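Local coordinates for tail fiber protein (PDB 6CL6), which serves as the receptor-binding fiber of the R2 pyocin, a contractile injection system of Pseudomonas aeruginosa, and so probably recognises the surface of target cells, at the interface of chains A and B. Numbering follows the deposited sequence. Chains: chain A/B, Tail fiber protein.

The interface of chains A and B. Residues chain A 244-247, 250; chain B 249-252.
A:His245 and B:Leu250 pair as neighbours in a short parallel beta bridge, continued by A:Asp246 beside B:Ser252. Backbone bonds carry it. A:His245 N donates to B:Gln249 O at 2.8 Å. In return, B:Thr251 N donates to A:His245 O at 3.0 Å. Further along, A:Val247 N reaches B:Ser252 O at 2.8 Å. A:His245 thus both gives and accepts, which ties the strand A:245-246 to the strand B:250-252.

A side-chain bond reinforces the pairing. B:Ser252 OG, the hydroxyl, donates to the carboxylate oxygen A:Asp246 OD2 at 2.7 Å, meeting it on the anti side and 27° out of the carboxylate plane. A:Asp246 swings CG anti to its backbone N (chi1 -179°), toward the serine. Serine's short side chain sets OG between its own backbone N and carbonyl carbon (chi1 62°), where it can reach OD2 while the serine carbonyl accepts from A:Val247.

The leucines and A:His245 CB pack on one face of the bridge. A:Leu250 and B:Leu250 reach toward each other tip to tip, their CD1 methyls 3.7 Å apart, while the other branch of B:Leu250, CD2, lies against A:His245 CB at 3.8 Å. Leucine's forked end lets one residue touch both. The imidazole itself points away from the bridge, consistent with the role of A:His245 as an iron(III) ligand. On the opposite face, just before the strand, the A:Asn244 side chain crosses that of B:Thr251 at about a right angle, its amide carbon CG 3.7 Å from the methyl CG2; threonine's methyl gives the amide an apolar surface to rest on.

The patch links two chains of the three-chain fiber beside the iron site and probably helps keep them in register.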
# COMPACT_ATOMS: atom_id res chain seq x y z
N ASN A 244 -29.85 3.21 25.00
CA ASN A 244 -30.46 3.54 26.28
C ASN A 244 -29.40 3.51 27.38
O ASN A 244 -28.24 3.17 27.16
CB ASN A 244 -31.61 2.58 26.57
CG ASN A 244 -32.75 2.75 25.61
OD1 ASN A 244 -33.04 3.87 25.17
ND2 ASN A 244 -33.42 1.65 25.27
N HIS A 245 -29.82 3.86 28.59
CA HIS A 245 -28.90 3.92 29.72
C HIS A 245 -29.61 3.49 30.99
O HIS A 245 -30.83 3.62 31.12
CB HIS A 245 -28.33 5.34 29.93
CG HIS A 245 -27.13 5.66 29.10
ND1 HIS A 245 -25.92 5.04 29.29
CD2 HIS A 245 -26.96 6.54 28.09
CE1 HIS A 245 -25.05 5.52 28.42
NE2 HIS A 245 -25.65 6.43 27.68
N ASP A 246 -28.82 2.99 31.92
CA ASP A 246 -29.23 2.81 33.30
C ASP A 246 -28.89 4.07 34.07
O ASP A 246 -27.86 4.71 33.80
CB ASP A 246 -28.54 1.60 33.92
CG ASP A 246 -28.96 1.37 35.36
OD1 ASP A 246 -28.43 2.06 36.24
OD2 ASP A 246 -29.84 0.52 35.58
N VAL A 247 -29.74 4.43 35.02
CA VAL A 247 -29.54 5.69 35.73
C VAL A 247 -28.21 5.68 36.47
O VAL A 247 -27.64 6.75 36.74
CB VAL A 247 -30.73 5.93 36.69
CG1 VAL A 247 -30.44 7.10 37.60
CG2 VAL A 247 -32.00 6.17 35.90
N LEU A 250 -25.44 7.85 35.20
CA LEU A 250 -25.43 9.29 35.46
C LEU A 250 -24.56 9.52 36.70
O LEU A 250 -24.97 9.19 37.81
CB LEU A 250 -26.85 9.80 35.64
CG LEU A 250 -27.72 9.62 34.41
CD1 LEU A 250 -29.21 9.78 34.72
CD2 LEU A 250 -27.28 10.60 33.34
N GLN B 249 -34.75 7.74 27.34
CA GLN B 249 -33.75 6.70 27.09
C GLN B 249 -33.13 6.15 28.37
O GLN B 249 -32.30 5.23 28.29
CB GLN B 249 -32.67 7.25 26.15
CG GLN B 249 -33.13 7.30 24.71
CD GLN B 249 -32.18 8.06 23.84
OE1 GLN B 249 -31.61 9.07 24.26
NE2 GLN B 249 -31.98 7.58 22.62
N LEU B 250 -33.50 6.68 29.53
CA LEU B 250 -33.13 6.11 30.82
C LEU B 250 -34.17 5.06 31.17
O LEU B 250 -35.29 5.38 31.59
CB LEU B 250 -33.07 7.20 31.89
CG LEU B 250 -32.02 8.27 31.65
CD1 LEU B 250 -32.26 9.42 32.62
CD2 LEU B 250 -30.60 7.72 31.81
N THR B 251 -33.82 3.79 30.98
CA THR B 251 -34.79 2.71 31.02
C THR B 251 -34.66 1.80 32.23
O THR B 251 -35.46 0.87 32.37
CB THR B 251 -34.69 1.88 29.73
OG1 THR B 251 -33.36 1.35 29.60
CG2 THR B 251 -35.02 2.75 28.53
N SER B 252 -33.70 2.07 33.12
CA SER B 252 -33.53 1.23 34.30
C SER B 252 -32.79 2.00 35.38
O SER B 252 -32.14 3.01 35.11
CB SER B 252 -32.79 -0.06 33.95
OG SER B 252 -31.50 0.21 33.47